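Local coordinates for protein TRAP-type transporter, periplasmic component (Cupriavidus necator, PDB 4P8B) that binds (S)-2-acetolactate and, as the periplasmic component of a TRAP-type transporter, probably delivers it to the membrane partners for uptake, at residues V105-M117 with V319-V332. Numbering follows the deposited sequence.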
ATOM      1  N   VAL A 105      -6.991 -12.319  -1.144  1.00 15.70           N
ATOM      2  CA  VAL A 105      -6.825 -12.565   0.285  1.00 15.82           C
ATOM      3  C   VAL A 105      -7.679 -11.543   1.024  1.00 14.97           C
ATOM      4  O   VAL A 105      -7.235 -10.418   1.272  1.00 14.86           O
ATOM      5  CB  VAL A 105      -5.357 -12.438   0.713  1.00 16.07           C
ATOM      6  CG1 VAL A 105      -5.191 -12.885   2.181  1.00 17.13           C
ATOM      7  CG2 VAL A 105      -4.453 -13.259  -0.216  1.00 20.76           C
ATOM      8  N   ARG A 106      -8.905 -11.925   1.358  1.00 14.86           N
ATOM      9  CA  ARG A 106      -9.886 -10.972   1.887  1.00 15.71           C
ATOM     10  C   ARG A 106      -9.419 -10.262   3.151  1.00 14.58           C
ATOM     11  O   ARG A 106      -9.806  -9.127   3.397  1.00 13.89           O
ATOM     12  CB  ARG A 106     -11.230 -11.640   2.158  1.00 20.34           C
ATOM     13  CG  ARG A 106     -11.236 -12.471   3.431  1.00 22.76           C
ATOM     14  CD  ARG A 106     -12.580 -13.122   3.682  1.00 25.42           C
ATOM     15  NE  ARG A 106     -12.768 -14.294   2.854  1.00 29.44           N
ATOM     16  CZ  ARG A 106     -12.118 -15.444   3.035  1.00 31.43           C
ATOM     17  NH1 ARG A 106     -11.219 -15.562   4.006  1.00 31.26           N
ATOM     18  NH2 ARG A 106     -12.353 -16.477   2.238  1.00 30.00           N
ATOM     19  N   GLU A 107      -8.601 -10.923   3.960  1.00 14.98           N
ATOM     20  CA  GLU A 107      -8.160 -10.331   5.220  1.00 14.40           C
ATOM     21  C   GLU A 107      -7.314  -9.084   5.001  1.00 13.91           C
ATOM     22  O   GLU A 107      -7.239  -8.230   5.879  1.00 13.23           O
ATOM     23  CB  GLU A 107      -7.353 -11.348   6.036  1.00 15.88           C
ATOM     24  CG  GLU A 107      -8.136 -12.531   6.555  1.00 15.85           C
ATOM     25  CD  GLU A 107      -8.396 -13.632   5.527  1.00 17.45           C
ATOM     26  OE1 GLU A 107      -7.857 -13.602   4.391  1.00 16.28           O
ATOM     27  OE2 GLU A 107      -9.173 -14.541   5.856  1.00 22.58           O
ATOM     28  N   LEU A 108      -6.688  -8.954   3.827  1.00 12.21           N
ATOM     29  CA  LEU A 108      -5.865  -7.794   3.569  1.00 12.73           C
ATOM     30  C   LEU A 108      -6.698  -6.514   3.402  1.00  9.68           C
ATOM     31  O   LEU A 108      -6.153  -5.424   3.485  1.00 10.86           O
ATOM     32  CB  LEU A 108      -4.949  -8.021   2.359  1.00 11.61           C
ATOM     33  CG  LEU A 108      -3.928  -9.142   2.521  1.00 14.31           C
ATOM     34  CD1 LEU A 108      -3.139  -9.276   1.244  1.00 13.48           C
ATOM     35  CD2 LEU A 108      -2.992  -8.866   3.686  1.00 15.66           C
ATOM     36  N   ASN A 109      -8.017  -6.666   3.218  1.00 11.94           N
ATOM     37  CA  ASN A 109      -8.904  -5.507   3.233  1.00 10.67           C
ATOM     38  C   ASN A 109      -8.915  -4.779   4.595  1.00 10.40           C
ATOM     39  O   ASN A 109      -9.359  -3.651   4.677  1.00 10.59           O
ATOM     40  CB  ASN A 109     -10.333  -5.896   2.873  1.00 11.65           C
ATOM     41  CG  ASN A 109     -10.518  -6.211   1.410  1.00 15.64           C
ATOM     42  OD1 ASN A 109     -10.394  -5.339   0.560  1.00 13.70           O
ATOM     43  ND2 ASN A 109     -10.855  -7.457   1.115  1.00 19.53           N
ATOM     44  N   LEU A 110      -8.426  -5.423   5.647  0.53  9.90           N
ATOM     45  CA  LEU A 110      -8.393  -4.807   6.960  0.53  9.33           C
ATOM     46  C   LEU A 110      -7.715  -3.442   6.920  0.53  8.61           C
ATOM     47  O   LEU A 110      -8.196  -2.479   7.527  0.53  9.77           O
ATOM     48  CB  LEU A 110      -7.685  -5.734   7.941  0.53  9.92           C
ATOM     49  CG  LEU A 110      -7.735  -5.351   9.413  0.53 10.49           C
ATOM     50  CD1 LEU A 110      -7.784  -6.591  10.291  0.53  9.71           C
ATOM     51  CD2 LEU A 110      -6.528  -4.507   9.787  0.53  8.29           C
ATOM     52  N   PHE A 111      -6.619  -3.330   6.172  1.00  8.02           N
ATOM     53  CA  PHE A 111      -5.891  -2.086   6.105  1.00  8.98           C
ATOM     54  C   PHE A 111      -6.591  -1.014   5.262  1.00  7.62           C
ATOM     55  O   PHE A 111      -6.217   0.177   5.303  1.00  8.68           O
ATOM     56  CB  PHE A 111      -4.455  -2.317   5.584  1.00  8.80           C
ATOM     57  CG  PHE A 111      -3.653  -3.247   6.447  1.00  9.23           C
ATOM     58  CD1 PHE A 111      -3.178  -2.817   7.689  1.00  9.34           C
ATOM     59  CD2 PHE A 111      -3.389  -4.544   6.053  1.00  9.57           C
ATOM     60  CE1 PHE A 111      -2.452  -3.662   8.490  1.00  9.97           C
ATOM     61  CE2 PHE A 111      -2.664  -5.393   6.878  1.00 11.21           C
ATOM     62  CZ  PHE A 111      -2.197  -4.947   8.080  1.00 11.35           C
ATOM     63  N   SER A 112      -7.608  -1.444   4.515  1.00  8.35           N
ATOM     64  CA  SER A 112      -8.399  -0.564   3.673  1.00  8.21           C
ATOM     65  C   SER A 112      -9.695  -0.117   4.344  1.00  8.81           C
ATOM     66  O   SER A 112     -10.466   0.595   3.734  1.00  9.28           O
ATOM     67  CB  SER A 112      -8.738  -1.265   2.358  1.00  9.31           C
ATOM     68  OG  SER A 112      -7.524  -1.589   1.695  1.00  9.85           O
ATOM     69  N   LEU A 113      -9.974  -0.548   5.569  1.00  8.56           N
ATOM     70  CA  LEU A 113     -11.186  -0.087   6.246  1.00 10.20           C
ATOM     71  C   LEU A 113     -11.101   1.405   6.527  1.00  9.48           C
ATOM     72  O   LEU A 113     -10.147   1.864   7.143  1.00 10.15           O
ATOM     73  CB  LEU A 113     -11.368  -0.821   7.567  1.00  9.23           C
ATOM     74  CG  LEU A 113     -11.748  -2.292   7.479  1.00  9.04           C
ATOM     75  CD1 LEU A 113     -11.603  -2.940   8.855  1.00 12.09           C
ATOM     76  CD2 LEU A 113     -13.163  -2.455   6.950  1.00 13.85           C
ATOM     77  N   PRO A 114     -12.099   2.174   6.076  1.00  8.70           N
ATOM     78  CA  PRO A 114     -11.953   3.635   6.175  1.00  9.93           C
ATOM     79  C   PRO A 114     -11.939   4.111   7.628  1.00  8.08           C
ATOM     80  O   PRO A 114     -12.817   3.778   8.408  1.00  9.78           O
ATOM     81  CB  PRO A 114     -13.171   4.166   5.395  1.00 10.33           C
ATOM     82  CG  PRO A 114     -14.156   3.011   5.370  1.00 17.95           C
ATOM     83  CD  PRO A 114     -13.302   1.766   5.347  1.00  9.91           C
ATOM     84  N   PHE A 115     -10.884   4.841   7.982  1.00  8.77           N
ATOM     85  CA  PHE A 115     -10.704   5.482   9.280  1.00 10.25           C
ATOM     86  C   PHE A 115     -10.506   4.511  10.429  1.00 13.39           C
ATOM     87  O   PHE A 115     -10.837   4.793  11.572  1.00 14.62           O
ATOM     88  CB  PHE A 115     -11.800   6.540   9.518  1.00 11.24           C
ATOM     89  CG  PHE A 115     -11.824   7.574   8.427  1.00  8.63           C
ATOM     90  CD1 PHE A 115     -10.853   8.574   8.397  1.00 11.50           C
ATOM     91  CD2 PHE A 115     -12.712   7.490   7.385  1.00 11.51           C
ATOM     92  CE1 PHE A 115     -10.815   9.482   7.382  1.00 11.10           C
ATOM     93  CE2 PHE A 115     -12.673   8.408   6.367  1.00 12.22           C
ATOM     94  CZ  PHE A 115     -11.714   9.380   6.361  1.00 10.07           C
ATOM     95  N   LEU A 116      -9.904   3.365  10.123  1.00  9.50           N
ATOM     96  CA  LEU A 116      -9.456   2.427  11.155  1.00 10.49           C
ATOM     97  C   LEU A 116      -8.262   2.936  11.963  1.00  9.31           C
ATOM     98  O   LEU A 116      -8.224   2.774  13.166  1.00 10.63           O
ATOM     99  CB  LEU A 116      -9.068   1.089  10.525  1.00  8.76           C
ATOM    100  CG  LEU A 116      -8.513   0.026  11.475  1.00 10.85           C
ATOM    101  CD1 LEU A 116      -9.555  -0.492  12.442  1.00 12.34           C
ATOM    102  CD2 LEU A 116      -7.932  -1.134  10.675  1.00 10.63           C
HETATM  103  N   MSE A 117      -7.277   3.528  11.293  1.00  9.01           N
HETATM  104  CA  MSE A 117      -5.982   3.811  11.906  1.00  8.84           C
HETATM  105  C   MSE A 117      -5.709   5.311  12.008  1.00  9.95           C
HETATM  106  O   MSE A 117      -5.517   5.974  10.990  1.00 10.82           O
HETATM  107  CB  MSE A 117      -4.876   3.187  11.061  1.00 10.24           C
HETATM  108  CG  MSE A 117      -4.957   1.679  10.961  1.00 10.59           C
HETATM  109 SE   MSE A 117      -3.620   0.886   9.831  0.85 10.20          SE
HETATM  110  CE  MSE A 117      -4.269   1.505   8.109  1.00 10.85           C
ATOM    111  N   VAL A 319     -19.927   1.314   5.332  1.00 14.37           N
ATOM    112  CA  VAL A 319     -18.976   0.537   4.539  1.00 13.77           C
ATOM    113  C   VAL A 319     -18.033  -0.214   5.480  1.00 13.13           C
ATOM    114  O   VAL A 319     -17.757  -1.403   5.305  1.00 13.29           O
ATOM    115  CB  VAL A 319     -18.161   1.448   3.583  1.00 12.99           C
ATOM    116  CG1 VAL A 319     -17.015   0.710   2.955  1.00 12.79           C
ATOM    117  CG2 VAL A 319     -19.065   2.026   2.490  1.00 15.46           C
ATOM    118  N   TYR A 320     -17.507   0.493   6.476  1.00 12.52           N
ATOM    119  CA  TYR A 320     -16.658  -0.128   7.482  1.00 13.04           C
ATOM    120  C   TYR A 320     -17.333  -1.356   8.107  1.00 12.90           C
ATOM    121  O   TYR A 320     -16.740  -2.426   8.170  1.00 12.77           O
ATOM    122  CB  TYR A 320     -16.331   0.889   8.561  1.00 13.02           C
ATOM    123  CG  TYR A 320     -15.416   0.420   9.671  1.00 12.95           C
ATOM    124  CD1 TYR A 320     -15.880  -0.411  10.681  1.00 12.21           C
ATOM    125  CD2 TYR A 320     -14.102   0.861   9.735  1.00 11.43           C
ATOM    126  CE1 TYR A 320     -15.051  -0.805  11.701  1.00 14.38           C
ATOM    127  CE2 TYR A 320     -13.278   0.483  10.771  1.00 12.32           C
ATOM    128  CZ  TYR A 320     -13.747  -0.353  11.738  1.00 12.92           C
ATOM    129  OH  TYR A 320     -12.879  -0.707  12.746  1.00 14.83           O
ATOM    130  N   ASP A 321     -18.579  -1.201   8.541  1.00 13.92           N
ATOM    131  CA  ASP A 321     -19.271  -2.276   9.235  1.00 15.99           C
ATOM    132  C   ASP A 321     -19.498  -3.468   8.305  1.00 15.82           C
ATOM    133  O   ASP A 321     -19.351  -4.633   8.710  1.00 16.04           O
ATOM    134  CB  ASP A 321     -20.614  -1.772   9.775  1.00 19.27           C
ATOM    135  CG  ASP A 321     -20.463  -0.751  10.891  1.00 26.23           C
ATOM    136  OD1 ASP A 321     -19.377  -0.671  11.509  1.00 26.30           O
ATOM    137  OD2 ASP A 321     -21.449  -0.028  11.153  1.00 32.42           O
ATOM    138  N   LYS A 322     -19.859  -3.177   7.056  1.00 16.11           N
ATOM    139  CA  LYS A 322     -20.078  -4.219   6.065  1.00 17.25           C
ATOM    140  C   LYS A 322     -18.804  -5.036   5.848  1.00 16.30           C
ATOM    141  O   LYS A 322     -18.824  -6.274   5.887  1.00 16.99           O
ATOM    142  CB  LYS A 322     -20.551  -3.599   4.745  1.00 19.68           C
ATOM    143  CG  LYS A 322     -20.588  -4.585   3.583  1.00 19.97           C
ATOM    144  CD  LYS A 322     -21.126  -3.927   2.314  1.00 22.26           C
ATOM    145  CE  LYS A 322     -21.167  -4.935   1.170  1.00 26.31           C
ATOM    146  NZ  LYS A 322     -21.600  -4.347  -0.122  1.00 33.35           N
ATOM    147  N   TRP A 323     -17.686  -4.348   5.621  1.00 14.46           N
ATOM    148  CA  TRP A 323     -16.447  -5.043   5.316  1.00 14.16           C
ATOM    149  C   TRP A 323     -15.799  -5.691   6.544  1.00 15.40           C
ATOM    150  O   TRP A 323     -15.083  -6.686   6.427  1.00 14.63           O
ATOM    151  CB  TRP A 323     -15.486  -4.113   4.537  1.00 13.65           C
ATOM    152  CG  TRP A 323     -15.961  -3.989   3.140  1.00 13.61           C
ATOM    153  CD1 TRP A 323     -16.958  -3.169   2.678  1.00 13.95           C
ATOM    154  CD2 TRP A 323     -15.504  -4.733   2.021  1.00 13.96           C
ATOM    155  NE1 TRP A 323     -17.146  -3.369   1.337  1.00 14.64           N
ATOM    156  CE2 TRP A 323     -16.269  -4.329   0.907  1.00 14.71           C
ATOM    157  CE3 TRP A 323     -14.532  -5.723   1.849  1.00 13.99           C
ATOM    158  CZ2 TRP A 323     -16.066  -4.854  -0.359  1.00 16.33           C
ATOM    159  CZ3 TRP A 323     -14.338  -6.244   0.599  1.00 15.75           C
ATOM    160  CH2 TRP A 323     -15.112  -5.829  -0.485  1.00 16.21           C
ATOM    161  N   LYS A 324     -16.087  -5.147   7.724  1.00 13.77           N
ATOM    162  CA  LYS A 324     -15.659  -5.778   8.974  1.00 14.60           C
ATOM    163  C   LYS A 324     -16.181  -7.205   9.057  1.00 16.51           C
ATOM    164  O   LYS A 324     -15.453  -8.117   9.422  1.00 15.62           O
ATOM    165  CB  LYS A 324     -16.159  -4.962  10.178  1.00 13.75           C
ATOM    166  CG  LYS A 324     -15.968  -5.627  11.556  1.00 15.48           C
ATOM    167  CD  LYS A 324     -16.111  -4.593  12.674  1.00 15.96           C
ATOM    168  CE  LYS A 324     -15.949  -5.208  14.076  1.00 16.89           C
ATOM    169  NZ  LYS A 324     -16.013  -4.156  15.124  1.00 21.64           N
ATOM    170  N   LYS A 325     -17.434  -7.405   8.673  1.00 15.68           N
ATOM    171  CA  LYS A 325     -18.001  -8.746   8.636  1.00 18.05           C
ATOM    172  C   LYS A 325     -17.368  -9.621   7.550  1.00 18.29           C
ATOM    173  O   LYS A 325     -17.167 -10.819   7.746  1.00 22.54           O
ATOM    174  CB  LYS A 325     -19.505  -8.674   8.407  1.00 18.92           C
ATOM    175  CG  LYS A 325     -20.248  -8.032   9.562  1.00 30.07           C
ATOM    176  CD  LYS A 325     -21.744  -8.064   9.344  1.00 33.68           C
ATOM    177  CE  LYS A 325     -22.492  -7.650  10.609  1.00 40.04           C
ATOM    178  NZ  LYS A 325     -22.327  -6.195  10.917  1.00 41.52           N
ATOM    179  N   GLN A 326     -17.061  -9.022   6.404  1.00 20.71           N
ATOM    180  CA  GLN A 326     -16.469  -9.767   5.297  1.00 21.87           C
ATOM    181  C   GLN A 326     -15.052 -10.240   5.591  1.00 24.46           C
ATOM    182  O   GLN A 326     -14.668 -11.356   5.239  1.00 25.76           O
ATOM    183  CB  GLN A 326     -16.455  -8.912   4.040  1.00 29.28           C
ATOM    184  CG  GLN A 326     -17.827  -8.644   3.473  1.00 35.99           C
ATOM    185  CD  GLN A 326     -17.753  -8.141   2.049  1.00 38.54           C
ATOM    186  OE1 GLN A 326     -16.775  -8.399   1.341  1.00 46.46           O
ATOM    187  NE2 GLN A 326     -18.780  -7.413   1.621  1.00 41.36           N
ATOM    188  N   ILE A 327     -14.271  -9.368   6.219  1.00 18.58           N
ATOM    189  CA  ILE A 327     -12.881  -9.652   6.540  1.00 19.34           C
ATOM    190  C   ILE A 327     -12.764 -10.740   7.577  1.00 21.20           C
ATOM    191  O   ILE A 327     -11.889 -11.607   7.510  1.00 22.68           O
ATOM    192  CB  ILE A 327     -12.207  -8.383   7.090  1.00 18.14           C
ATOM    193  CG1 ILE A 327     -11.956  -7.394   5.965  1.00 17.27           C
ATOM    194  CG2 ILE A 327     -10.908  -8.712   7.791  1.00 17.00           C
ATOM    195  CD1 ILE A 327     -11.850  -5.989   6.462  1.00 13.47           C
ATOM    196  N   GLY A 328     -13.669 -10.687   8.539  1.00 18.76           N
ATOM    197  CA  GLY A 328     -13.599 -11.516   9.714  1.00 17.39           C
ATOM    198  C   GLY A 328     -13.692 -10.607  10.912  1.00 14.91           C
ATOM    199  O   GLY A 328     -12.703  -9.983  11.301  1.00 14.12           O
ATOM    200  N   THR A 329     -14.890 -10.525  11.486  1.00 15.72           N
ATOM    201  CA  THR A 329     -15.181  -9.515  12.501  1.00 15.30           C
ATOM    202  C   THR A 329     -14.235  -9.614  13.691  1.00 14.83           C
ATOM    203  O   THR A 329     -13.861  -8.614  14.296  1.00 15.77           O
ATOM    204  CB  THR A 329     -16.652  -9.600  12.934  1.00 17.73           C
ATOM    205  OG1 THR A 329     -16.967  -8.486  13.773  1.00 18.68           O
ATOM    206  CG2 THR A 329     -16.946 -10.913  13.642  1.00 17.87           C
ATOM    207  N   ASP A 330     -13.849 -10.845  14.033  1.00 15.37           N
ATOM    208  CA  ASP A 330     -12.941 -11.050  15.153  1.00 17.11           C
ATOM    209  C   ASP A 330     -11.548 -10.492  14.901  1.00 13.89           C
ATOM    210  O   ASP A 330     -10.888 -10.003  15.812  1.00 14.07           O
ATOM    211  CB  ASP A 330     -12.797 -12.544  15.470  1.00 17.23           C
ATOM    212  CG  ASP A 330     -14.094 -13.198  15.881  1.00 25.86           C
ATOM    213  OD1 ASP A 330     -15.018 -12.480  16.317  1.00 24.19           O
ATOM    214  OD2 ASP A 330     -14.172 -14.456  15.792  1.00 26.26           O
ATOM    215  N   LEU A 331     -11.093 -10.550  13.655  1.00 14.76           N
ATOM    216  CA  LEU A 331      -9.781 -10.009  13.328  1.00 13.54           C
ATOM    217  C   LEU A 331      -9.834  -8.492  13.368  1.00 11.75           C
ATOM    218  O   LEU A 331      -8.925  -7.856  13.878  1.00 11.26           O
ATOM    219  CB  LEU A 331      -9.318 -10.490  11.950  1.00 14.32           C
ATOM    220  CG  LEU A 331      -7.944 -10.012  11.471  1.00 14.01           C
ATOM    221  CD1 LEU A 331      -6.859 -10.532  12.396  1.00 19.26           C
ATOM    222  CD2 LEU A 331      -7.697 -10.447  10.029  1.00 16.45           C
ATOM    223  N   VAL A 332     -10.917  -7.927  12.866  1.00 12.78           N
ATOM    224  CA  VAL A 332     -11.063  -6.472  12.879  1.00 11.35           C
ATOM    225  C   VAL A 332     -11.190  -5.972  14.306  1.00 12.55           C
ATOM    226  O   VAL A 332     -10.619  -4.941  14.677  1.00 12.67           O
ATOM    227  CB  VAL A 332     -12.253  -6.046  12.013  1.00 12.88           C
ATOM    228  CG1 VAL A 332     -12.461  -4.528  12.125  1.00 11.75           C
ATOM    229  CG2 VAL A 332     -12.009  -6.435  10.553  1.00 14.10           C
TER
HETATM  230  O   HOH W   1     -10.961 -13.838   7.780  1.00 21.16           O
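L113 and I327 interlock the 3-10 segment 106-112 and the loop after it with the helical pair 317-327 and 329-340. L113 is the main bump on the loop side. Its CG lies anti to the carbonyl carbon (chi1 -70°), and the two methyls part from there. CD2 enters a hollow between Y320 and I327, 3.7 Å from W323 CB. CD1 meets V332 CG1 tip to tip, also at 3.7 Å. One leucine thus touches both helices.

I327 is the answering bump. Its CD1 presses on the backbone of the 3-10 segment, 3.6 Å from L110 N. Its CG1 packs on N109 CB. In the conformer given, the L110 side chain crosses that of L331 at about a right angle, and its CD1 comes near L331 CG; a second conformer makes the detail doubtful.

The Y320 ring closes the far end. P114 O sits at the ring edge, 3.5 Å from Y320 CD2, and L116 CD1 also comes in at the edge, near the hydroxyl. That hydroxyl is hydrogen-bonded to E336. The N109 amide lies obliquely by the W323 ring, the two planes 60° apart. N109 ND2 donates back to R106 O, which also accepts from N109 N, and this helps fix the amide's rotation. W323 NE1 is bonded to E185.

Within 105-117, R106 NH1 and E107 OE2 form a salt bridge whose hydrogen bond is weak. A water there donates to E107 OE2 and is placed against I327 O, though the latter distance is doubtfully short.

The contact lies away from the acetolactate pocket: the N109 side chain is about 12 Å from the ligand. No direct hydrogen bond joins the two segments. Their fit therefore rests mainly on shape and van der Waals contact, of aliphatic side chains with one another, with the backbone and with the Y320 and W323 rings.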